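Local coordinates for halohydrin dehalogenase (Rhizobium radiobacter, PDB 4IY1), which probably catalyses the reversible conversion of vicinal halohydrins to epoxides with release of halide, and is an engineered variant linked to cyanolysis for atorvastatin synthesis, at residues 3-8 and 61-66; 31-36 and 55-60. The protein carries 37 engineered substitutions. All coordinates share one frame; numbering follows the deposited sequence.

Contact 1 (3-8 and 61-66); sequences TAIVTN and ELIEAV
Ile5 has CG1 anti to its own carbonyl carbon, and an extended second torsion (165°) carries CD1 out to segment 61-66 of helix 59-70. Its CG2 branch, anti to the backbone N, faces Leu62. Leu62 has CG anti to the backbone N, and the two meet tip to tip, Leu62 CD2 lying 3.8 Å from Ile5 CG2. Ile63 crosses Ile5 at about a right angle. Its bent second torsion (-64°) brings Ile63 CD1 to 3.5 Å from Ile5 CD1, the closest approach of the contact. Val66 lies obliquely across the Ile5 chain, with CG2 4.0 Å from both CG1 and CD1 of Ile5. The other methyl of Val66, CG1, passes Thr3 CG2 at 3.9 Å. The axes of strand 3-6 and segment 61-66 run roughly antiparallel, at 150°, and come within 10.3 Å. This is a helix laid against a parallel Rossmann-type sheet, as in the short-chain dehydrogenase/reductase superfamily. Thr7 OG1 is hydrogen-bonded to Asn79 N, while its CG2 lies at the fringe of Leu62 CD2. Ala114 of helix 94-122 also packs on Ile63. Only methyl and methylene groups meet between the two segments, all buried, so apolar packing holds this interface.

Contact 2 (31-36 and 55-60); sequences HDESFK and SEQEPV. Engineered in segment 55-60: Val60 (natural residue Ala).
The side-chain amide of Gln57 reaches between its own loop and segment 31-36. Its chain is bent at chi2 (-59°). Both N-H groups of NE2 are used, and both acceptors lie close to the amide plane. One bond runs from Gln57 NE2 to Asp32 O at 3.0 Å and is nearly straight (173°). The other goes back to Ser55 O, 2.7 Å from Gln57 NE2. In each case the donor sits above the plane of the accepting carbonyl. This pair of bonds fixes the rotation of the amide. Gln57 OE1 rests 3.2 Å from Glu33 CA. Lys36 crosses the Gln57 chain at about a right angle and lays CG 3.5 Å from Gln57 CD. The segment 31-36 follows strand 27-30 of the Rossmann-type sheet and forms a short 3-10 turn before helix 38-47. Asp32 OD1 accepts from Ser34 N, an Asx turn, and also from Ser34 OG. Asp32 O takes a second bond from Phe35 N. The CB of Asp32 lies 3.6 Å above the centre of the Phe35 ring, and Phe44 meets that ring edge-to-face. The His31 ring turns its edge to the other loop, with Glu56 O and Gln57 O near its plane. Its ND1 accepts from Asn8 N. A water joins Asp32 N to Glu56 O. At the first residue of segment 55-60, the CA-H of Ser55 points at Phe35 O, the CA lying 3.1 Å from that oxygen.

From the N terminus, strand 3-6 comes first and runs into the loop at Thr7 and Asn8. The chain then passes through helix 14-23 and strand 27-30 to reach segment 31-36. Helix 38-47 and strand 52-53 follow, and contact 2 closes this smaller loop when segment 55-60 returns. Helix 59-70 starts there, and its residues 61-66 close the larger loop of contact 1 on the first strand. Contact 2 is nested within contact 1, their centres about 9 Å apart. His31 joins them, its N probably hydrogen-bonded to Val6 O, and Glu56 packs on Ala65. Contact 1 ties helix 59-70 to strand 3-6; contact 2 ties the loop before that helix to the loop after the neighbouring strand 27-30.

Contact 1 (3-8 and 61-66)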
loop_
_atom_site.group_PDB
_atom_site.type_symbol
_atom_site.label_atom_id
_atom_site.label_comp_id
_atom_site.label_asym_id
_atom_site.label_seq_id
_atom_site.Cartn_x
_atom_site.Cartn_y
_atom_site.Cartn_z
ATOM N N THR B 3 21.744 4.214 -25.253
ATOM C CA THR B 3 21.972 5.603 -24.848
ATOM C C THR B 3 21.058 5.942 -23.670
ATOM O O THR B 3 19.866 5.619 -23.696
ATOM C CB THR B 3 21.612 6.577 -25.995
ATOM O OG1 THR B 3 22.391 6.278 -27.165
ATOM C CG2 THR B 3 21.876 8.022 -25.583
ATOM N N ALA B 4 21.596 6.624 -22.665
ATOM C CA ALA B 4 20.817 6.936 -21.468
ATOM C C ALA B 4 21.007 8.407 -21.163
ATOM O O ALA B 4 21.971 9.006 -21.636
ATOM C CB ALA B 4 21.290 6.090 -20.281
ATOM N N ILE B 5 20.016 9.003 -20.493
ATOM C CA ILE B 5 20.106 10.358 -19.933
ATOM C C ILE B 5 19.812 10.310 -18.462
ATOM O O ILE B 5 18.776 9.780 -18.044
ATOM C CB ILE B 5 19.020 11.286 -20.493
ATOM C CG1 ILE B 5 19.013 11.258 -22.004
ATOM C CG2 ILE B 5 19.179 12.704 -19.958
ATOM C CD1 ILE B 5 17.747 11.852 -22.571
ATOM N N VAL B 6 20.651 10.983 -17.691
ATOM C CA VAL B 6 20.421 11.169 -16.266
ATOM C C VAL B 6 20.410 12.676 -16.049
ATOM O O VAL B 6 21.237 13.391 -16.616
ATOM C CB VAL B 6 21.574 10.533 -15.432
ATOM C CG1 VAL B 6 21.367 10.744 -13.940
ATOM C CG2 VAL B 6 21.744 9.063 -15.755
ATOM N N THR B 7 19.377 13.166 -15.383
ATOM C CA THR B 7 19.226 14.576 -15.132
ATOM C C THR B 7 19.840 14.912 -13.786
ATOM O O THR B 7 20.016 14.024 -12.927
ATOM C CB THR B 7 17.722 14.995 -15.126
ATOM O OG1 THR B 7 17.004 14.256 -14.109
ATOM C CG2 THR B 7 17.087 14.721 -16.507
ATOM N N ASN B 8 20.070 16.202 -13.564
ATOM C CA ASN B 8 20.577 16.691 -12.296
ATOM C C ASN B 8 21.762 15.866 -11.789
ATOM O O ASN B 8 21.825 15.474 -10.629
ATOM C CB ASN B 8 19.442 16.758 -11.262
ATOM C CG ASN B 8 18.382 17.796 -11.627
ATOM O OD1 ASN B 8 18.699 18.895 -12.095
ATOM N ND2 ASN B 8 17.122 17.438 -11.456
ATOM N N GLU B 61 14.317 20.269 -25.609
ATOM C CA GLU B 61 15.623 20.527 -26.211
ATOM C C GLU B 61 16.700 19.531 -25.724
ATOM O O GLU B 61 17.581 19.127 -26.494
ATOM C CB GLU B 61 16.054 21.962 -25.974
ATOM C CG GLU B 61 16.085 22.355 -24.514
ATOM C CD GLU B 61 16.943 23.570 -24.256
ATOM O OE1 GLU B 61 17.656 24.003 -25.190
ATOM O OE2 GLU B 61 16.977 24.037 -23.102
ATOM N N LEU B 62 16.554 19.020 -24.504
ATOM C CA LEU B 62 17.491 17.985 -24.044
ATOM C C LEU B 62 17.342 16.679 -24.836
ATOM O O LEU B 62 18.295 16.202 -25.452
ATOM C CB LEU B 62 17.378 17.741 -22.547
ATOM C CG LEU B 62 18.383 16.700 -21.990
ATOM C CD1 LEU B 62 19.806 17.243 -22.006
ATOM C CD2 LEU B 62 17.991 16.245 -20.580
ATOM N N ILE B 63 16.141 16.125 -24.859
ATOM C CA ILE B 63 15.875 14.927 -25.638
ATOM C C ILE B 63 16.326 15.043 -27.117
ATOM O O ILE B 63 16.931 14.117 -27.668
ATOM C CB ILE B 63 14.389 14.565 -25.575
ATOM C CG1 ILE B 63 13.939 14.394 -24.111
ATOM C CG2 ILE B 63 14.108 13.320 -26.380
ATOM C CD1 ILE B 63 14.600 13.255 -23.374
ATOM N N GLU B 64 15.988 16.146 -27.772
ATOM C CA GLU B 64 16.383 16.332 -29.176
ATOM C C GLU B 64 17.901 16.445 -29.313
ATOM O O GLU B 64 18.492 15.895 -30.238
ATOM C CB GLU B 64 15.715 17.574 -29.778
ATOM C CG GLU B 64 14.197 17.508 -29.751
ATOM C CD GLU B 64 13.526 18.633 -30.528
ATOM O OE1 GLU B 64 12.530 18.351 -31.227
ATOM O OE2 GLU B 64 13.958 19.805 -30.399
ATOM N N ALA B 65 18.530 17.153 -28.380
ATOM C CA ALA B 65 19.971 17.343 -28.437
ATOM C C ALA B 65 20.719 16.008 -28.257
ATOM O O ALA B 65 21.686 15.727 -28.966
ATOM C CB ALA B 65 20.414 18.375 -27.409
ATOM N N VAL B 66 20.238 15.168 -27.343
ATOM C CA VAL B 66 20.817 13.838 -27.136
ATOM C C VAL B 66 20.515 12.967 -28.334
ATOM O O VAL B 66 21.358 12.175 -28.767
ATOM C CB VAL B 66 20.238 13.137 -25.875
ATOM C CG1 VAL B 66 20.744 11.707 -25.788
ATOM C CG2 VAL B 66 20.570 13.922 -24.592
#

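Contact 2 (31-36 and 55-60)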
loop_
_atom_site.group_PDB
_atom_site.type_symbol
_atom_site.label_atom_id
_atom_site.label_comp_id
_atom_site.label_asym_id
_atom_site.label_seq_id
_atom_site.Cartn_x
_atom_site.Cartn_y
_atom_site.Cartn_z
ATOM N N HIS B 31 22.642 15.689 -17.618
ATOM C CA HIS B 31 22.105 17.021 -17.547
ATOM C C HIS B 31 22.344 17.576 -16.177
ATOM O O HIS B 31 22.409 16.832 -15.185
ATOM C CB HIS B 31 20.618 17.001 -17.912
ATOM C CG HIS B 31 19.785 18.034 -17.184
ATOM N ND1 HIS B 31 19.506 17.946 -15.871
ATOM C CD2 HIS B 31 19.170 19.194 -17.637
ATOM C CE1 HIS B 31 18.809 19.030 -15.486
ATOM N NE2 HIS B 31 18.588 19.785 -16.569
ATOM N N ASP B 32 22.602 18.876 -16.115
ATOM C CA ASP B 32 22.672 19.574 -14.844
ATOM C C ASP B 32 22.446 21.055 -15.063
ATOM O O ASP B 32 22.710 21.591 -16.159
ATOM C CB ASP B 32 24.029 19.355 -14.172
ATOM C CG ASP B 32 24.012 19.732 -12.719
ATOM O OD1 ASP B 32 24.422 20.854 -12.380
ATOM O OD2 ASP B 32 23.507 18.947 -11.903
ATOM N N GLU B 33 21.880 21.696 -14.051
ATOM C CA GLU B 33 21.588 23.121 -14.119
ATOM C C GLU B 33 22.900 23.869 -14.391
ATOM O O GLU B 33 22.974 24.758 -15.248
ATOM C CB GLU B 33 20.941 23.573 -12.802
ATOM C CG GLU B 33 20.260 24.927 -12.844
ATOM C CD GLU B 33 19.406 25.196 -11.609
ATOM O OE1 GLU B 33 18.841 24.232 -11.046
ATOM O OE2 GLU B 33 19.259 26.378 -11.217
ATOM N N SER B 34 23.970 23.387 -13.774
ATOM C CA SER B 34 25.240 24.073 -13.845
ATOM C C SER B 34 25.874 23.936 -15.227
ATOM O O SER B 34 26.810 24.656 -15.555
ATOM C CB SER B 34 26.179 23.572 -12.761
ATOM O OG SER B 34 26.872 22.421 -13.201
ATOM N N PHE B 35 25.363 23.025 -16.048
ATOM C CA PHE B 35 25.897 22.875 -17.394
ATOM C C PHE B 35 25.426 23.998 -18.310
ATOM O O PHE B 35 25.573 23.907 -19.529
ATOM C CB PHE B 35 25.544 21.521 -18.006
ATOM C CG PHE B 35 26.162 20.352 -17.303
ATOM C CD1 PHE B 35 25.683 19.069 -17.516
ATOM C CD2 PHE B 35 27.152 20.540 -16.355
ATOM C CE1 PHE B 35 26.209 17.993 -16.822
ATOM C CE2 PHE B 35 27.721 19.463 -15.697
ATOM C CZ PHE B 35 27.253 18.188 -15.932
ATOM N N LYS B 36 24.754 24.986 -17.727
ATOM C CA LYS B 36 24.450 26.250 -18.407
ATOM C C LYS B 36 25.748 26.982 -18.750
ATOM O O LYS B 36 25.936 27.465 -19.862
ATOM C CB LYS B 36 23.610 27.144 -17.495
ATOM C CG LYS B 36 22.129 26.811 -17.497
ATOM C CD LYS B 36 21.309 27.878 -16.778
ATOM C CE LYS B 36 22.066 28.427 -15.585
ATOM N NZ LYS B 36 21.392 28.026 -14.324
ATOM N N SER B 55 24.625 21.076 -22.316
ATOM C CA SER B 55 24.243 22.414 -21.876
ATOM C C SER B 55 22.726 22.508 -21.745
ATOM O O SER B 55 22.210 23.218 -20.877
ATOM C CB SER B 55 24.748 23.465 -22.872
ATOM O OG SER B 55 24.351 23.125 -24.197
ATOM N N GLU B 56 22.027 21.776 -22.610
ATOM C CA GLU B 56 20.573 21.893 -22.777
ATOM C C GLU B 56 19.847 21.750 -21.436
ATOM O O GLU B 56 20.220 20.919 -20.614
ATOM C CB GLU B 56 20.095 20.818 -23.749
ATOM C CG GLU B 56 20.274 21.173 -25.218
ATOM C CD GLU B 56 21.711 21.057 -25.720
ATOM O OE1 GLU B 56 22.016 21.707 -26.732
ATOM O OE2 GLU B 56 22.525 20.293 -25.162
ATOM N N GLN B 57 18.867 22.613 -21.183
ATOM C CA GLN B 57 18.247 22.707 -19.864
ATOM C C GLN B 57 16.823 22.148 -19.770
ATOM O O GLN B 57 16.440 21.629 -18.730
ATOM C CB GLN B 57 18.254 24.140 -19.349
ATOM C CG GLN B 57 19.634 24.656 -19.004
ATOM C CD GLN B 57 20.307 23.817 -17.936
ATOM O OE1 GLN B 57 19.946 23.891 -16.773
ATOM N NE2 GLN B 57 21.329 23.056 -18.325
ATOM N N GLU B 58 16.009 22.371 -20.792
ATOM C CA GLU B 58 14.589 22.020 -20.724
ATOM C C GLU B 58 14.363 20.654 -21.326
ATOM O O GLU B 58 15.140 20.213 -22.161
ATOM C CB GLU B 58 13.743 23.063 -21.476
ATOM C CG GLU B 58 13.720 24.430 -20.811
ATOM C CD GLU B 58 13.643 24.331 -19.306
ATOM O OE1 GLU B 58 14.443 24.994 -18.623
ATOM O OE2 GLU B 58 12.809 23.558 -18.800
ATOM N N PRO B 59 13.251 20.003 -20.971
ATOM C CA PRO B 59 13.081 18.600 -21.364
ATOM C C PRO B 59 13.169 18.362 -22.871
ATOM O O PRO B 59 13.844 17.440 -23.301
ATOM C CB PRO B 59 11.693 18.250 -20.826
ATOM C CG PRO B 59 11.555 19.129 -19.637
ATOM C CD PRO B 59 12.233 20.423 -19.988
ATOM N N VAL B 60 12.480 19.161 -23.678
ATOM C CA VAL B 60 12.390 18.828 -25.096
ATOM C C VAL B 60 13.696 19.123 -25.863
ATOM O O VAL B 60 14.145 18.316 -26.661
ATOM C CB VAL B 60 11.225 19.543 -25.808
ATOM C CG1 VAL B 60 11.367 19.332 -27.313
ATOM C CG2 VAL B 60 9.876 19.029 -25.309
HETATM O O HOH W 1 22.251 20.188 -18.692
#